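Local atomic coordinates of beta-galactosidase (Trichoderma reesei, PDB entry 3OG2), a protein that probably hydrolyses terminal non-reducing beta-D-galactose residues of beta-D-galactosides, as a glycoside hydrolase of family 35. Residues I42-H48 against F70-Y76; F62-K66 against A107-L111. All coordinates share one frame; numbering follows the deposited sequence. Where two conformers were deposited one is given.

Contact 1 of 2, residues I42-H48 against F70-Y76; sequences IFSGEVH and FNTVSFY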
loop_
_atom_site.group_PDB
_atom_site.type_symbol
_atom_site.label_atom_id
_atom_site.label_comp_id
_atom_site.label_asym_id
_atom_site.label_seq_id
_atom_site.Cartn_x
_atom_site.Cartn_y
_atom_site.Cartn_z
ATOM N N ILE A 42 -2.227 -19.037 -3.452
ATOM C CA ILE A 42 -2.653 -17.758 -2.858
ATOM C C ILE A 42 -1.781 -16.660 -3.463
ATOM O O ILE A 42 -0.546 -16.662 -3.323
ATOM C CB ILE A 42 -2.510 -17.801 -1.335
ATOM C CG1 ILE A 42 -3.468 -18.828 -0.716
ATOM C CG2 ILE A 42 -2.661 -16.399 -0.746
ATOM C CD1 ILE A 42 -4.935 -18.460 -0.944
ATOM N N PHE A 43 -2.423 -15.753 -4.160
ATOM C CA PHE A 43 -1.728 -14.614 -4.796
ATOM C C PHE A 43 -2.454 -13.411 -4.220
ATOM O O PHE A 43 -3.645 -13.219 -4.492
ATOM C CB PHE A 43 -1.802 -14.712 -6.314
ATOM C CG PHE A 43 -0.638 -13.998 -7.035
ATOM C CD1 PHE A 43 0.249 -13.111 -6.432
ATOM C CD2 PHE A 43 -0.477 -14.256 -8.395
ATOM C CE1 PHE A 43 1.275 -12.470 -7.142
ATOM C CE2 PHE A 43 0.556 -13.626 -9.097
ATOM C CZ PHE A 43 1.431 -12.738 -8.505
ATOM N N SER A 44 -1.762 -12.642 -3.401
ATOM C CA SER A 44 -2.323 -11.636 -2.504
ATOM C C SER A 44 -1.716 -10.282 -2.718
ATOM O O SER A 44 -0.540 -10.216 -3.104
ATOM C CB SER A 44 -2.030 -12.141 -1.070
ATOM O OG SER A 44 -2.529 -11.208 -0.104
ATOM N N GLY A 45 -2.497 -9.264 -2.420
ATOM C CA GLY A 45 -1.988 -7.902 -2.487
ATOM C C GLY A 45 -2.137 -7.224 -1.130
ATOM O O GLY A 45 -3.202 -7.374 -0.517
ATOM N N GLU A 46 -1.210 -6.412 -0.721
ATOM C CA GLU A 46 -1.299 -5.715 0.546
ATOM C C GLU A 46 -2.107 -4.408 0.402
ATOM O O GLU A 46 -1.822 -3.620 -0.513
ATOM C CB GLU A 46 0.109 -5.327 1.044
ATOM C CG GLU A 46 0.080 -4.856 2.475
ATOM C CD GLU A 46 0.193 -5.915 3.536
ATOM O OE1 GLU A 46 0.307 -7.142 3.235
ATOM O OE2 GLU A 46 0.167 -5.532 4.748
ATOM N N VAL A 47 -3.060 -4.239 1.319
ATOM C CA VAL A 47 -3.929 -3.048 1.415
ATOM C C VAL A 47 -4.094 -2.723 2.890
ATOM O O VAL A 47 -4.354 -3.637 3.656
ATOM C CB VAL A 47 -5.307 -3.304 0.797
ATOM C CG1 VAL A 47 -6.230 -2.085 0.987
ATOM C CG2 VAL A 47 -5.197 -3.688 -0.678
ATOM N N HIS A 48 -3.963 -1.460 3.260
ATOM C CA HIS A 48 -4.069 -1.111 4.691
ATOM C C HIS A 48 -5.321 -0.292 4.881
ATOM O O HIS A 48 -5.397 0.828 4.404
ATOM C CB HIS A 48 -2.873 -0.300 5.152
ATOM C CG HIS A 48 -1.608 -1.132 5.092
ATOM N ND1 HIS A 48 -0.375 -0.601 5.177
ATOM C CD2 HIS A 48 -1.504 -2.491 4.985
ATOM C CE1 HIS A 48 0.498 -1.629 5.093
ATOM N NE2 HIS A 48 -0.156 -2.775 4.970
ATOM N N PHE A 70 -5.751 -11.977 -8.602
ATOM C CA PHE A 70 -5.453 -12.300 -7.180
ATOM C C PHE A 70 -6.697 -12.869 -6.495
ATOM O O PHE A 70 -7.815 -12.585 -6.923
ATOM C CB PHE A 70 -5.046 -11.030 -6.470
ATOM C CG PHE A 70 -3.600 -10.572 -6.782
ATOM C CD1 PHE A 70 -2.890 -11.011 -7.903
ATOM C CD2 PHE A 70 -3.012 -9.679 -5.890
ATOM C CE1 PHE A 70 -1.598 -10.539 -8.097
ATOM C CE2 PHE A 70 -1.679 -9.210 -6.073
ATOM C CZ PHE A 70 -0.986 -9.652 -7.208
ATOM N N ASN A 71 -6.447 -13.628 -5.407
ATOM C CA ASN A 71 -7.587 -14.179 -4.652
ATOM C C ASN A 71 -7.614 -13.682 -3.229
ATOM O O ASN A 71 -8.596 -13.971 -2.512
ATOM C CB ASN A 71 -7.602 -15.713 -4.671
ATOM C CG ASN A 71 -6.221 -16.286 -4.426
ATOM O OD1 ASN A 71 -5.427 -15.770 -3.650
ATOM N ND2 ASN A 71 -5.932 -17.360 -5.164
ATOM N N THR A 72 -6.610 -12.892 -2.821
ATOM C CA THR A 72 -6.407 -12.562 -1.404
ATOM C C THR A 72 -5.889 -11.145 -1.272
ATOM O O THR A 72 -5.218 -10.625 -2.165
ATOM C CB THR A 72 -5.440 -13.579 -0.803
ATOM O OG1 THR A 72 -5.942 -14.916 -0.962
ATOM C CG2 THR A 72 -5.174 -13.367 0.679
ATOM N N VAL A 73 -6.211 -10.556 -0.144
ATOM C CA VAL A 73 -5.615 -9.303 0.302
ATOM C C VAL A 73 -5.061 -9.548 1.709
ATOM O O VAL A 73 -5.707 -10.189 2.540
ATOM C CB VAL A 73 -6.655 -8.165 0.273
ATOM C CG1 VAL A 73 -6.279 -6.984 1.172
ATOM C CG2 VAL A 73 -6.763 -7.708 -1.202
ATOM N N SER A 74 -3.884 -8.963 1.928
ATOM C CA SER A 74 -3.260 -8.939 3.244
ATOM C C SER A 74 -3.347 -7.548 3.831
ATOM O O SER A 74 -3.122 -6.591 3.107
ATOM C CB SER A 74 -1.790 -9.350 3.028
ATOM O OG SER A 74 -1.032 -9.203 4.225
ATOM N N PHE A 75 -3.692 -7.456 5.132
ATOM C CA PHE A 75 -3.867 -6.128 5.704
ATOM C C PHE A 75 -3.298 -6.067 7.105
ATOM O O PHE A 75 -3.380 -7.029 7.869
ATOM C CB PHE A 75 -5.330 -5.718 5.735
ATOM C CG PHE A 75 -6.225 -6.514 6.682
ATOM C CD1 PHE A 75 -6.746 -7.769 6.340
ATOM C CD2 PHE A 75 -6.526 -5.988 7.944
ATOM C CE1 PHE A 75 -7.578 -8.457 7.238
ATOM C CE2 PHE A 75 -7.370 -6.676 8.819
ATOM C CZ PHE A 75 -7.891 -7.906 8.464
ATOM N N TYR A 76 -2.775 -4.892 7.446
ATOM C CA TYR A 76 -2.406 -4.570 8.815
ATOM C C TYR A 76 -3.590 -3.904 9.504
ATOM O O TYR A 76 -4.445 -3.272 8.837
ATOM C CB TYR A 76 -1.215 -3.605 8.840
ATOM C CG TYR A 76 0.151 -4.226 8.641
ATOM C CD1 TYR A 76 0.559 -5.419 9.277
ATOM C CD2 TYR A 76 1.071 -3.515 7.855
ATOM C CE1 TYR A 76 1.865 -5.906 9.071
ATOM C CE2 TYR A 76 2.354 -4.005 7.664
ATOM C CZ TYR A 76 2.732 -5.191 8.275
ATOM O OH TYR A 76 4.005 -5.636 8.035
#
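Ser-74 OG donates a hydrogen bond of 2.6 Å to Glu-46 OE1, met from above the carboxylate plane. Glu-46 OE2 accepts from His-48 NE2 at 2.8 Å on its anti lone pair, in the plane of the imidazole. Asn-320 also bonds OE1, and Arg-114 forms a salt bridge with OE2, so both oxygens are gripped twice. OE2 lies over one face of the Tyr-76 ring. Tyr-76 CB in turn sits over a face of the His-48 ring, a CH-pi contact. With an alanine here instead of Glu-46, Ser-74 OG and His-48 NE2 would probably lose their acceptor and Arg-114 this carboxylate partner.

At the other end, Phe-43 and Phe-70 form an offset stack, centroids 4.3 Å apart. CE1 of Phe-70 lies over the centre of the Phe-43 ring. Asn-71 OD1 accepts from Phe-43 N (3.0 Å) and Thr-72 OG1 (2.9 Å), which arrive from opposite faces of the amide. Its chi1 of 44° turns the amide toward strand 38-47, where ND2 bonds Val-41 O.

A parallel backbone ladder positions these groups. Gly-45 N bonds Thr-72 O, Ser-74 N bonds Gly-45 O, and Val-47 N bonds Ser-74 O (3.0 Å).

Tyr-76 belongs to the observed galactose site, and its OH bonds Asn-179 of that site. The two strands are neighbours in the TIM barrel, joined through helix 58-66 as a beta-alpha-beta unit. Strand 318-321 flanks 42-47, and strand 110-116 flanks 72-76.

Contact 2 of 2, residues F62-K66 against A107-L111; sequences FHKIK and AGIYL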
loop_
_atom_site.group_PDB
_atom_site.type_symbol
_atom_site.label_atom_id
_atom_site.label_comp_id
_atom_site.label_asym_id
_atom_site.label_seq_id
_atom_site.Cartn_x
_atom_site.Cartn_y
_atom_site.Cartn_z
ATOM N N PHE A 62 -10.674 -3.494 -4.046
ATOM C CA PHE A 62 -10.790 -4.952 -4.184
ATOM C C PHE A 62 -11.140 -5.351 -5.602
ATOM O O PHE A 62 -10.636 -6.374 -6.081
ATOM C CB PHE A 62 -11.837 -5.519 -3.225
ATOM C CG PHE A 62 -11.431 -5.691 -1.781
ATOM C CD1 PHE A 62 -12.053 -4.959 -0.785
ATOM C CD2 PHE A 62 -10.457 -6.570 -1.386
ATOM C CE1 PHE A 62 -11.693 -5.129 0.554
ATOM C CE2 PHE A 62 -10.089 -6.755 -0.063
ATOM C CZ PHE A 62 -10.718 -6.043 0.931
ATOM N N HIS A 63 -11.978 -4.602 -6.308
ATOM C CA HIS A 63 -12.254 -4.934 -7.689
ATOM C C HIS A 63 -10.979 -4.900 -8.541
ATOM O O HIS A 63 -10.765 -5.691 -9.433
ATOM C CB HIS A 63 -13.184 -3.864 -8.302
ATOM C CG HIS A 63 -14.619 -3.981 -8.019
ATOM N ND1 HIS A 63 -15.505 -2.936 -8.148
ATOM C CD2 HIS A 63 -15.314 -5.098 -7.698
ATOM C CE1 HIS A 63 -16.718 -3.382 -7.878
ATOM N NE2 HIS A 63 -16.630 -4.701 -7.590
ATOM N N LYS A 64 -10.131 -3.890 -8.251
ATOM C CA LYS A 64 -8.893 -3.704 -9.027
ATOM C C LYS A 64 -7.915 -4.832 -8.690
ATOM O O LYS A 64 -7.172 -5.281 -9.583
ATOM C CB LYS A 64 -8.331 -2.321 -8.715
ATOM C CG LYS A 64 -9.162 -1.239 -9.389
ATOM C CD LYS A 64 -8.928 0.170 -8.867
ATOM C CE LYS A 64 -9.781 1.113 -9.741
ATOM N NZ LYS A 64 -9.791 2.480 -9.235
ATOM N N ILE A 65 -7.893 -5.318 -7.459
ATOM C CA ILE A 65 -6.995 -6.447 -7.125
ATOM C C ILE A 65 -7.554 -7.755 -7.648
ATOM O O ILE A 65 -6.814 -8.566 -8.212
ATOM C CB ILE A 65 -6.803 -6.453 -5.607
ATOM C CG1 ILE A 65 -5.979 -5.198 -5.248
ATOM C CG2 ILE A 65 -6.144 -7.755 -5.151
ATOM C CD1 ILE A 65 -5.743 -5.015 -3.771
ATOM N N LYS A 66 -8.852 -7.982 -7.521
ATOM C CA LYS A 66 -9.459 -9.209 -8.069
ATOM C C LYS A 66 -9.203 -9.303 -9.574
ATOM O O LYS A 66 -8.968 -10.378 -10.110
ATOM C CB LYS A 66 -10.956 -9.190 -7.761
ATOM C CG LYS A 66 -11.709 -10.394 -8.242
ATOM C CD LYS A 66 -11.530 -11.611 -7.348
ATOM C CE LYS A 66 -12.506 -12.710 -7.838
ATOM N NZ LYS A 66 -12.322 -13.895 -6.960
ATOM N N ALA A 107 -16.391 -8.755 -3.234
ATOM C CA ALA A 107 -15.463 -8.860 -4.361
ATOM C C ALA A 107 -15.052 -10.284 -4.600
ATOM O O ALA A 107 -14.453 -10.575 -5.629
ATOM C CB ALA A 107 -14.217 -8.032 -4.111
ATOM N N GLY A 108 -15.284 -11.190 -3.656
ATOM C CA GLY A 108 -14.798 -12.542 -3.761
ATOM C C GLY A 108 -13.302 -12.644 -3.469
ATOM O O GLY A 108 -12.611 -13.393 -4.168
ATOM N N ILE A 109 -12.841 -11.976 -2.448
ATOM C CA ILE A 109 -11.442 -11.948 -2.003
ATOM C C ILE A 109 -11.359 -12.490 -0.599
ATOM O O ILE A 109 -12.209 -12.164 0.251
ATOM C CB ILE A 109 -10.935 -10.473 -2.081
ATOM C CG1 ILE A 109 -10.796 -10.061 -3.547
ATOM C CG2 ILE A 109 -9.676 -10.208 -1.234
ATOM C CD1 ILE A 109 -9.651 -10.753 -4.253
ATOM N N TYR A 110 -10.348 -13.331 -0.349
ATOM C CA TYR A 110 -10.059 -13.801 1.009
ATOM C C TYR A 110 -9.022 -12.863 1.644
ATOM O O TYR A 110 -8.388 -12.061 0.945
ATOM C CB TYR A 110 -9.562 -15.237 0.982
ATOM C CG TYR A 110 -10.631 -16.219 0.573
ATOM C CD1 TYR A 110 -11.748 -16.376 1.389
ATOM C CD2 TYR A 110 -10.520 -16.993 -0.568
ATOM C CE1 TYR A 110 -12.778 -17.301 1.070
ATOM C CE2 TYR A 110 -11.519 -17.904 -0.885
ATOM C CZ TYR A 110 -12.607 -18.048 -0.070
ATOM O OH TYR A 110 -13.623 -18.955 -0.437
ATOM N N LEU A 111 -8.864 -12.967 2.978
ATOM C CA LEU A 111 -7.977 -12.046 3.675
ATOM C C LEU A 111 -6.986 -12.757 4.587
ATOM O O LEU A 111 -7.326 -13.745 5.284
ATOM C CB LEU A 111 -8.807 -11.100 4.570
ATOM C CG LEU A 111 -9.750 -10.139 3.814
ATOM C CD1 LEU A 111 -10.604 -9.366 4.833
ATOM C CD2 LEU A 111 -9.022 -9.221 2.879
#
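Phe-62 meets Ala-107, Ile-109 and Leu-111, and these make the apolar half of the contact. Its CB touches Ala-107 CB at 3.6 Å. The ring reaches on past it. In one of the two modelled conformers of Phe-62, Phe-62 CE2 lies 3.7 Å from Ile-109 CG2, while Leu-111 CD2 comes to the ring edge, near its plane. Leu-111 comes in roughly perpendicular to Phe-62. Phe-100, Ala-103 and Ala-104 of helix 98-107 also touch Phe-62, and Val-73 of strand 72-76 touches it too.

Lys-66 is apolar along its stem. Lys-66 CD packs on Ile-109 CD1 at 3.7 Å, and the two side chains run alongside with opposite headings. The chain leaves the backbone with CG anti to N. It then turns about the CB-CG bond (chi2 78°) and runs extended to NZ, passing Ala-107 O on the way.

The polar interaction is one hydrogen bond. Lys-66 NZ donates to Gly-108 O at 2.9 Å, tilted 30° from the carbonyl plane. Gly-108 follows the last turn of helix 98-107. It has positive phi (76°) in a Schellman motif, and its carbonyl meets the amine just where the chain leaves the helix for strand 110-116.

The chemistry is thus mixed. Buried hydrocarbon fills the side toward the barrel sheet. At the helix end, the partly exposed lysine gives a main-chain carbonyl a charged donor, consistent with electrostatic stabilisation of that C-terminal turn.

How the contacts relate
Of the elements joined here, strand 38-47 comes first in the chain, followed by helix 58-66, strand 72-76 and, later, helix 98-107 and strand 110-116. Contact 1 closes the loop that holds helix 58-66. Contact 2 starts within that loop and ends beyond strand 72-76, so the two cross along the chain. They meet directly. Strand 72-76 lies between 38-47 and 110-116 in the barrel sheet. Tyr-110 N and O probably bond Asn-71 O and Val-73 N. Val-47 CG2 packs on Ile-65 CD1, which brings the helix of contact 2 onto the first strand of contact 1. Together they tie three successive parallel strands to helix 58-66 and the end of helix 98-107.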